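Local coordinates for protein induced by osmotic stress (Scheffersomyces stipitis, PDB 5YW4) that probably reduces ketones, haloketones among them, to alcohols with a bound NADP cofactor, as an oxidoreductase of the dihydroflavonol-4-reductase subfamily, at residues S188-V193 with L259-T264; R119-S124 with A247-D252; K277-L282 with S325-L330. All coordinates share one frame; numbering follows the deposited sequence.

Contact 1 (S188-V193 with L259-T264); sequences STVNPV and LLLSNT. With NAP (NADP nicotinamide-adenine-dinucleotide phosphate), chain B.
N191 uses both sides of its peptide backbone to grip strand 258-261. Its N-H reaches L259 O (N191 N to L259 O 2.8 Å), and its own carbonyl receives the N-H of L261, two residues on (L261 N to N191 O 2.8 Å). That second bond is straight at hydrogen, 179°, although the donor stands above the carbonyl plane. L259 N to T189 O and V193 N to L261 O continue this parallel ladder.

The enclosed apolar side is the face bearing V190, L259 and L261, beneath helix 238-250. V190 CG1, anti to the backbone N (chi1 -179°), rests on L261 CG at 3.9 Å, while V190 CG2 turns to L259 CD1 at 4.0 Å. On the other face N191 ND2 bonds to E171.

V193 CG1 still touches S262 CB at 3.6 Å, and S262 OG bonds to T234. There the contact ends: partly exposed N263 and exposed T264 take no part.

At the end of strand 186-192, P192 CG lies 3.3 Å from NAP C5N and V193 O 3.2 Å from NAP C4N. This is the edge of a Rossmann-type parallel sheet, whose C-terminal strand ends carry the nicotinamide.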
# COMPACT_ATOMS: atom_id res chain seq x y z
N SER A 188 -13.30 1.85 6.20
CA SER A 188 -12.18 2.67 6.61
C SER A 188 -11.16 2.58 5.48
O SER A 188 -11.13 1.58 4.76
CB SER A 188 -11.62 2.16 7.95
OG SER A 188 -10.73 1.09 7.72
N THR A 189 -10.37 3.64 5.28
CA THR A 189 -9.34 3.62 4.25
C THR A 189 -7.97 3.83 4.87
O THR A 189 -7.85 4.52 5.89
CB THR A 189 -9.56 4.72 3.16
OG1 THR A 189 -9.23 6.01 3.70
CG2 THR A 189 -11.01 4.71 2.67
N VAL A 190 -6.95 3.22 4.28
CA VAL A 190 -5.59 3.52 4.69
C VAL A 190 -4.91 4.25 3.52
O VAL A 190 -4.96 3.80 2.38
CB VAL A 190 -4.79 2.28 5.09
CG1 VAL A 190 -3.38 2.67 5.53
CG2 VAL A 190 -5.51 1.48 6.20
N ASN A 191 -4.31 5.40 3.82
CA ASN A 191 -3.70 6.24 2.78
C ASN A 191 -2.19 6.41 3.05
O ASN A 191 -1.78 7.28 3.83
CB ASN A 191 -4.40 7.60 2.73
CG ASN A 191 -5.91 7.48 2.48
OD1 ASN A 191 -6.65 6.91 3.29
ND2 ASN A 191 -6.36 7.99 1.35
N PRO A 192 -1.36 5.57 2.43
CA PRO A 192 0.07 5.70 2.73
C PRO A 192 0.84 6.50 1.68
O PRO A 192 0.40 6.71 0.55
CB PRO A 192 0.55 4.25 2.76
CG PRO A 192 -0.48 3.46 1.95
CD PRO A 192 -1.61 4.41 1.56
N VAL A 193 2.01 6.95 2.10
CA VAL A 193 2.99 7.54 1.21
C VAL A 193 3.88 6.40 0.65
O VAL A 193 3.49 5.23 0.68
CB VAL A 193 3.77 8.64 1.97
CG1 VAL A 193 2.78 9.69 2.48
CG2 VAL A 193 4.53 8.06 3.16
N LEU A 259 -7.11 7.24 7.11
CA LEU A 259 -5.90 7.20 7.93
C LEU A 259 -4.68 7.58 7.09
O LEU A 259 -4.29 6.85 6.18
CB LEU A 259 -5.69 5.79 8.49
CG LEU A 259 -6.87 5.13 9.21
CD1 LEU A 259 -6.67 3.62 9.34
CD2 LEU A 259 -7.10 5.76 10.58
N LEU A 260 -4.08 8.73 7.37
CA LEU A 260 -2.90 9.17 6.61
C LEU A 260 -1.65 8.53 7.23
O LEU A 260 -1.35 8.76 8.40
CB LEU A 260 -2.83 10.70 6.65
CG LEU A 260 -1.60 11.45 6.13
CD1 LEU A 260 -1.32 11.12 4.67
CD2 LEU A 260 -1.81 12.94 6.33
N LEU A 261 -0.95 7.68 6.47
CA LEU A 261 0.21 6.94 6.96
C LEU A 261 1.48 7.54 6.36
O LEU A 261 1.86 7.23 5.22
CB LEU A 261 0.11 5.45 6.65
CG LEU A 261 -0.61 4.49 7.62
CD1 LEU A 261 0.35 4.02 8.74
CD2 LEU A 261 -1.87 5.10 8.23
N SER A 262 2.10 8.44 7.11
CA SER A 262 3.24 9.20 6.62
C SER A 262 4.20 9.49 7.77
O SER A 262 3.77 9.93 8.84
CB SER A 262 2.74 10.51 6.02
OG SER A 262 3.82 11.22 5.42
N ASN A 263 5.49 9.25 7.56
CA ASN A 263 6.45 9.45 8.63
C ASN A 263 7.37 10.64 8.35
O ASN A 263 7.01 11.79 8.60
CB ASN A 263 7.25 8.17 8.91
CG ASN A 263 8.02 8.23 10.22
OD1 ASN A 263 7.82 9.14 11.03
ND2 ASN A 263 8.89 7.25 10.43
N THR A 264 8.55 10.38 7.81
CA THR A 264 9.50 11.46 7.58
C THR A 264 9.86 11.65 6.11
O THR A 264 9.79 10.71 5.32
CB THR A 264 10.81 11.26 8.42
OG1 THR A 264 11.31 9.93 8.25
CG2 THR A 264 10.54 11.48 9.90
PA NAP B . 2.17 -4.15 -5.66
O1A NAP B . 3.29 -4.81 -4.90
O2A NAP B . 2.32 -3.87 -7.14
O5B NAP B . 0.83 -5.02 -5.45
C5B NAP B . -0.18 -5.05 -6.46
C4B NAP B . -0.92 -6.38 -6.40
O4B NAP B . -2.25 -6.22 -6.89
C3B NAP B . -0.23 -7.44 -7.25
O3B NAP B . 0.19 -8.54 -6.44
C2B NAP B . -1.25 -7.89 -8.27
O2B NAP B . -1.51 -9.29 -8.15
C1B NAP B . -2.51 -7.08 -8.00
N9A NAP B . -2.87 -6.28 -9.20
C8A NAP B . -2.20 -5.20 -9.65
N7A NAP B . -2.80 -4.71 -10.77
C5A NAP B . -3.86 -5.48 -11.05
C6A NAP B . -4.92 -5.51 -12.08
N6A NAP B . -4.96 -4.59 -13.08
N1A NAP B . -5.85 -6.49 -12.01
C2A NAP B . -5.83 -7.41 -11.03
N3A NAP B . -4.90 -7.44 -10.06
C4A NAP B . -3.91 -6.52 -10.01
O3 NAP B . 1.81 -2.77 -4.92
PN NAP B . 2.12 -2.57 -3.35
O1N NAP B . 3.42 -1.81 -3.22
O2N NAP B . 1.96 -3.91 -2.67
O5D NAP B . 0.92 -1.62 -2.87
C5D NAP B . -0.27 -2.17 -2.33
C4D NAP B . -1.44 -1.23 -2.59
O4D NAP B . -1.36 -0.10 -1.72
C3D NAP B . -1.45 -0.72 -4.02
O3D NAP B . -2.62 -1.19 -4.71
C2D NAP B . -1.45 0.79 -3.93
O2D NAP B . -2.61 1.34 -4.56
C1D NAP B . -1.43 1.13 -2.45
N1N NAP B . -0.28 1.97 -2.13
C2N NAP B . 0.95 1.58 -2.52
C3N NAP B . 2.06 2.37 -2.23
C7N NAP B . 3.43 1.93 -2.67
O7N NAP B . 4.15 2.71 -3.25
N7N NAP B . 3.82 0.68 -2.40
C4N NAP B . 1.90 3.56 -1.54
C5N NAP B . 0.62 3.93 -1.15
C6N NAP B . -0.46 3.12 -1.46
P2B NAP B . -0.68 -10.35 -9.03
O1X NAP B . -1.60 -11.55 -9.11
O2X NAP B . -0.48 -9.65 -10.35
O3X NAP B . 0.58 -10.58 -8.24

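Contact 2 (R119-S124 with A247-D252). With NAP (NADP nicotinamide-adenine-dinucleotide phosphate), chain B.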
# COMPACT_ATOMS: atom_id res chain seq x y z
N ARG A 119 -16.52 -5.41 8.46
CA ARG A 119 -15.49 -4.39 8.27
C ARG A 119 -14.85 -4.53 6.91
O ARG A 119 -14.48 -5.62 6.50
CB ARG A 119 -14.39 -4.47 9.34
CG ARG A 119 -14.85 -4.18 10.76
CD ARG A 119 -15.44 -2.79 10.89
NE ARG A 119 -14.41 -1.80 11.14
CZ ARG A 119 -13.99 -1.49 12.36
NH1 ARG A 119 -14.54 -2.08 13.41
NH2 ARG A 119 -13.03 -0.58 12.52
N VAL A 120 -14.69 -3.41 6.23
CA VAL A 120 -14.00 -3.40 4.96
C VAL A 120 -12.96 -2.30 5.06
O VAL A 120 -13.25 -1.21 5.54
CB VAL A 120 -14.93 -3.09 3.77
CG1 VAL A 120 -14.10 -2.87 2.51
CG2 VAL A 120 -15.93 -4.20 3.57
N VAL A 121 -11.74 -2.62 4.64
CA VAL A 121 -10.68 -1.63 4.62
C VAL A 121 -10.22 -1.52 3.19
O VAL A 121 -9.93 -2.54 2.56
CB VAL A 121 -9.47 -2.08 5.47
CG1 VAL A 121 -8.37 -1.01 5.45
CG2 VAL A 121 -9.89 -2.39 6.88
N TYR A 122 -10.17 -0.30 2.67
CA TYR A 122 -9.65 -0.05 1.33
C TYR A 122 -8.28 0.63 1.41
O TYR A 122 -8.13 1.63 2.11
CB TYR A 122 -10.60 0.86 0.53
CG TYR A 122 -10.00 1.30 -0.78
CD1 TYR A 122 -9.84 0.39 -1.83
CD2 TYR A 122 -9.54 2.61 -0.96
CE1 TYR A 122 -9.28 0.78 -3.04
CE2 TYR A 122 -8.97 3.00 -2.17
CZ TYR A 122 -8.85 2.08 -3.21
OH TYR A 122 -8.28 2.45 -4.40
N THR A 123 -7.30 0.06 0.72
CA THR A 123 -5.97 0.63 0.69
C THR A 123 -5.96 1.75 -0.35
O THR A 123 -6.01 1.50 -1.55
CB THR A 123 -4.86 -0.41 0.36
OG1 THR A 123 -4.93 -1.53 1.26
CG2 THR A 123 -3.48 0.24 0.47
N SER A 124 -5.97 2.99 0.11
CA SER A 124 -5.89 4.12 -0.80
C SER A 124 -4.44 4.57 -0.88
O SER A 124 -3.53 3.75 -0.87
CB SER A 124 -6.80 5.28 -0.34
OG SER A 124 -6.94 6.27 -1.35
N ALA A 247 -5.43 -2.07 12.61
CA ALA A 247 -6.15 -1.16 13.49
C ALA A 247 -7.38 -0.65 12.74
O ALA A 247 -8.40 -0.28 13.34
CB ALA A 247 -5.26 -0.03 13.91
N ALA A 248 -7.31 -0.65 11.42
CA ALA A 248 -8.38 -0.08 10.61
C ALA A 248 -9.63 -0.95 10.69
O ALA A 248 -10.73 -0.47 10.43
CB ALA A 248 -7.96 0.10 9.19
N PHE A 249 -9.47 -2.23 11.04
CA PHE A 249 -10.64 -3.09 11.23
C PHE A 249 -10.90 -3.57 12.66
O PHE A 249 -12.00 -4.03 12.96
CB PHE A 249 -10.69 -4.24 10.22
CG PHE A 249 -9.69 -5.36 10.48
CD1 PHE A 249 -10.03 -6.44 11.28
CD2 PHE A 249 -8.46 -5.36 9.84
CE1 PHE A 249 -9.14 -7.48 11.47
CE2 PHE A 249 -7.57 -6.40 10.03
CZ PHE A 249 -7.91 -7.46 10.84
N GLU A 250 -9.91 -3.43 13.54
CA GLU A 250 -10.10 -3.86 14.93
C GLU A 250 -10.64 -2.74 15.83
O GLU A 250 -11.38 -3.01 16.76
CB GLU A 250 -8.80 -4.45 15.51
CG GLU A 250 -8.37 -5.81 14.93
CD GLU A 250 -7.23 -6.46 15.72
OE1 GLU A 250 -7.22 -7.70 15.90
OE2 GLU A 250 -6.35 -5.71 16.18
N LYS A 251 -10.27 -1.49 15.55
CA LYS A 251 -10.64 -0.38 16.43
C LYS A 251 -11.98 0.28 16.08
O LYS A 251 -12.20 0.71 14.94
CB LYS A 251 -9.52 0.68 16.47
CG LYS A 251 -8.25 0.18 17.16
CD LYS A 251 -7.09 1.13 16.96
CE LYS A 251 -5.78 0.54 17.49
NZ LYS A 251 -5.73 0.54 18.98
N ASP A 252 -12.85 0.40 17.07
CA ASP A 252 -14.12 1.10 16.89
C ASP A 252 -13.87 2.51 16.36
O ASP A 252 -14.58 2.97 15.48
CB ASP A 252 -14.92 1.16 18.20
CG ASP A 252 -15.49 -0.20 18.61
OD1 ASP A 252 -15.79 -1.04 17.73
OD2 ASP A 252 -15.64 -0.44 19.82
PA NAP B . 2.17 -4.15 -5.66
O1A NAP B . 3.29 -4.81 -4.90
O2A NAP B . 2.32 -3.87 -7.14
O5B NAP B . 0.83 -5.02 -5.45
C5B NAP B . -0.18 -5.05 -6.46
C4B NAP B . -0.92 -6.38 -6.40
O4B NAP B . -2.25 -6.22 -6.89
C3B NAP B . -0.23 -7.44 -7.25
O3B NAP B . 0.19 -8.54 -6.44
C2B NAP B . -1.25 -7.89 -8.27
O2B NAP B . -1.51 -9.29 -8.15
C1B NAP B . -2.51 -7.08 -8.00
N9A NAP B . -2.87 -6.28 -9.20
C8A NAP B . -2.20 -5.20 -9.65
N7A NAP B . -2.80 -4.71 -10.77
C5A NAP B . -3.86 -5.48 -11.05
C6A NAP B . -4.92 -5.51 -12.08
N6A NAP B . -4.96 -4.59 -13.08
N1A NAP B . -5.85 -6.49 -12.01
C2A NAP B . -5.83 -7.41 -11.03
N3A NAP B . -4.90 -7.44 -10.06
C4A NAP B . -3.91 -6.52 -10.01
O3 NAP B . 1.81 -2.77 -4.92
PN NAP B . 2.12 -2.57 -3.35
O1N NAP B . 3.42 -1.81 -3.22
O2N NAP B . 1.96 -3.91 -2.67
O5D NAP B . 0.92 -1.62 -2.87
C5D NAP B . -0.27 -2.17 -2.33
C4D NAP B . -1.44 -1.23 -2.59
O4D NAP B . -1.36 -0.10 -1.72
C3D NAP B . -1.45 -0.72 -4.02
O3D NAP B . -2.62 -1.19 -4.71
C2D NAP B . -1.45 0.79 -3.93
O2D NAP B . -2.61 1.34 -4.56
C1D NAP B . -1.43 1.13 -2.45
N1N NAP B . -0.28 1.97 -2.13
C2N NAP B . 0.95 1.58 -2.52
C3N NAP B . 2.06 2.37 -2.23
C7N NAP B . 3.43 1.93 -2.67
O7N NAP B . 4.15 2.71 -3.25
N7N NAP B . 3.82 0.68 -2.40
C4N NAP B . 1.90 3.56 -1.54
C5N NAP B . 0.62 3.93 -1.15
C6N NAP B . -0.46 3.12 -1.46
P2B NAP B . -0.68 -10.35 -9.03
O1X NAP B . -1.60 -11.55 -9.11
O2X NAP B . -0.48 -9.65 -10.35
O3X NAP B . 0.58 -10.58 -8.24
O HOH W 1 -13.55 -0.61 8.77
O HOH W 2 -14.27 -2.58 16.40
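Bends at chi2 (-60°) and chi3 (-86°) fold the R119 side chain back over the last turn of the helix that ends at E250, bringing its guanidinium beneath the carbonyl of F249. The helix backbone sets F249 CB against the strand, and chi1 (74°) swings the ring off to strand 74-79.

The guanidinium binds two backbone oxygens through NH2 and lies under a third. R119 NH2 gives a fairly straight bond to K251 O at 2.9 Å, at the edge and near the plane of the group. The same nitrogen bonds to A248 O at 3.1 Å, a more bent approach, tilted from that plane. F249 O sits over the centre of one face, 3.3 Å from R119 CZ, without a hydrogen bond. Two waters extend the network along the guanidinium edge: one accepts from R119 NE at 2.8 Å, the other from R119 NH1 at 3.0 Å and passes protons to E250 O and D252 OD1. A positive group gathered against the carbonyls of a helix C-terminus is likely to offset their partial negative charge. With a methionine in place of R119, K251 O and A248 O would probably each lose an N-H donor, and both waters the N-H they accept from.

Apolar contact continues beside it. R119 CB meets F249 CB at 3.8 Å, and V121 CG2 is 3.9 Å from A248 CB, with F249 CB equally near.

Further along the strand, T123 CG2 and S124 O border the cofactor. Helix 238-250 lies across strand 119-123 and its neighbours: the F249 side chain touches I76 and L78 of strand 74-79, S188 of strand 186-192 bonds to A248 O, and V120, pointing away from the helix end, touches L107 and I110 of helix 91-113.

Contact 3 (K277-L282 with S325-L330)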
# COMPACT_ATOMS: atom_id res chain seq x y z
N LYS A 277 26.68 4.18 5.86
CA LYS A 277 27.05 4.00 7.26
C LYS A 277 26.80 2.58 7.77
O LYS A 277 27.55 2.07 8.59
CB LYS A 277 26.22 4.91 8.16
CG LYS A 277 26.60 6.36 8.13
CD LYS A 277 25.67 7.12 9.09
CE LYS A 277 26.23 8.49 9.41
NZ LYS A 277 26.44 9.28 8.18
N ASN A 278 25.73 1.96 7.29
CA ASN A 278 25.30 0.68 7.83
C ASN A 278 25.86 -0.48 7.03
O ASN A 278 25.86 -1.62 7.50
CB ASN A 278 23.77 0.60 7.87
CG ASN A 278 23.17 1.32 9.07
OD1 ASN A 278 23.14 0.78 10.18
ND2 ASN A 278 22.68 2.52 8.86
N PHE A 279 26.33 -0.20 5.82
CA PHE A 279 26.90 -1.23 4.97
C PHE A 279 28.25 -0.78 4.42
O PHE A 279 28.42 -0.62 3.21
CB PHE A 279 25.91 -1.63 3.87
CG PHE A 279 24.58 -2.12 4.40
CD1 PHE A 279 24.41 -3.45 4.78
CD2 PHE A 279 23.52 -1.24 4.57
CE1 PHE A 279 23.20 -3.90 5.30
CE2 PHE A 279 22.30 -1.69 5.08
CZ PHE A 279 22.15 -3.02 5.45
N PRO A 280 29.23 -0.58 5.32
CA PRO A 280 30.55 0.00 5.02
C PRO A 280 31.31 -0.74 3.92
O PRO A 280 32.11 -0.13 3.20
CB PRO A 280 31.31 -0.13 6.35
CG PRO A 280 30.26 -0.33 7.39
CD PRO A 280 29.16 -1.08 6.70
N GLN A 281 31.05 -2.04 3.78
CA GLN A 281 31.69 -2.85 2.76
C GLN A 281 31.22 -2.50 1.35
O GLN A 281 31.82 -2.95 0.38
CB GLN A 281 31.47 -4.35 3.03
CG GLN A 281 30.11 -4.91 2.58
CD GLN A 281 28.98 -4.57 3.54
OE1 GLN A 281 29.14 -3.72 4.41
NE2 GLN A 281 27.84 -5.26 3.39
N LEU A 282 30.16 -1.70 1.23
CA LEU A 282 29.69 -1.25 -0.08
C LEU A 282 30.09 0.20 -0.39
O LEU A 282 29.77 0.73 -1.46
CB LEU A 282 28.18 -1.40 -0.20
CG LEU A 282 27.58 -2.73 0.25
CD1 LEU A 282 26.06 -2.77 -0.01
CD2 LEU A 282 28.28 -3.90 -0.44
N SER A 325 15.53 -3.47 4.82
CA SER A 325 15.29 -3.83 3.42
C SER A 325 16.57 -4.38 2.79
O SER A 325 16.55 -5.42 2.13
CB SER A 325 14.81 -2.62 2.61
OG SER A 325 13.72 -1.96 3.20
N ILE A 326 17.68 -3.66 3.01
CA ILE A 326 18.98 -4.01 2.45
C ILE A 326 19.55 -5.27 3.10
O ILE A 326 20.11 -6.11 2.40
CB ILE A 326 19.99 -2.86 2.61
CG1 ILE A 326 19.68 -1.76 1.59
CG2 ILE A 326 21.41 -3.37 2.39
CD1 ILE A 326 19.73 -0.39 2.18
N LYS A 327 19.41 -5.39 4.41
CA LYS A 327 19.80 -6.63 5.11
C LYS A 327 19.22 -7.84 4.40
O LYS A 327 19.94 -8.76 4.04
CB LYS A 327 19.31 -6.63 6.56
CG LYS A 327 20.39 -6.39 7.59
CD LYS A 327 19.78 -6.02 8.95
CE LYS A 327 20.83 -5.43 9.91
NZ LYS A 327 20.22 -4.77 11.11
N GLN A 328 17.91 -7.82 4.16
CA GLN A 328 17.23 -8.94 3.53
C GLN A 328 17.74 -9.23 2.12
O GLN A 328 17.90 -10.38 1.74
CB GLN A 328 15.72 -8.67 3.49
CG GLN A 328 14.91 -9.78 2.84
CD GLN A 328 13.43 -9.43 2.77
OE1 GLN A 328 13.06 -8.37 2.27
NE2 GLN A 328 12.60 -10.32 3.28
N VAL A 329 17.96 -8.18 1.34
CA VAL A 329 18.43 -8.33 -0.03
C VAL A 329 19.84 -8.92 -0.08
O VAL A 329 20.15 -9.75 -0.94
CB VAL A 329 18.43 -6.96 -0.77
CG1 VAL A 329 19.10 -7.07 -2.15
CG2 VAL A 329 17.01 -6.44 -0.89
N LEU A 330 20.68 -8.49 0.84
CA LEU A 330 22.05 -9.01 0.90
C LEU A 330 22.04 -10.48 1.33
O LEU A 330 22.89 -11.26 0.91
CB LEU A 330 22.91 -8.17 1.85
CG LEU A 330 23.68 -7.03 1.19
CD1 LEU A 330 22.95 -6.52 -0.02
CD2 LEU A 330 23.93 -5.91 2.20
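The end of helix 268-278 packs against the C-terminal helix 318-330 in the probable substrate-binding lobe, with F279 meeting I326 and L330. The contact lies well away from the Rossmann sheet, in the part of the chain that in extended short-chain reductases usually builds that lobe.

F279 is the first residue after its helix to leave helical phi/psi. Its CG stands anti to the carbonyl carbon (chi1 -57°), which sends the ring toward helix 318-330. I326 CG2 lies over one ring face in a CH-pi arrangement. The modelled separation there is too short to be trusted in detail, so the kind of approach matters more than its closeness. The neighbouring I326 CB, at 3.6 Å from F279 CZ, belongs to the same meeting. K327 adds its backbone, with K327 N 3.8 Å from F279 CZ.

No hydrogen bond crosses between the segments. Each side is held by its own backbone: L282 N to F279 O at 2.8 Å closes the short turn after the ring, and L330 N to I326 O at 2.9 Å sets I326 and L330 one helical turn apart. Nearby, N278 bonds to E319, tying the end of the first helix to the start of the second, and L220 touches both L282 and L330. I326 also packs on V216 of helix 211-217. Nearer the surface, L282 CD1 comes within 4.4 Å of L330 CD2, and that same L330 methyl reaches the ring obliquely, L330 CD2 to F279 CD1 at 3.6 Å.

Contacts 1 and 2 belong to the buried Rossmann core, and contact 3 to a partly exposed periphery. The first two share a sheet: strands 186-192 and 119-123 are neighbours, probably bonded through V190 and S124, and both contacts reach the cofactor. Helix 238-250, the partner in contact 2, also covers the apolar face of contact 1 before the chain runs on into strand 258-261. Their chemistry differs with place: contact 1 depends on backbone bonds between strands, contact 2 on an arginine, two waters and a small apolar patch, contact 3 mainly on apolar side chains, with no hydrogen bond across. The centre of contact 3 stands about 27 Å from that of contact 1 and 34 Å from that of contact 2.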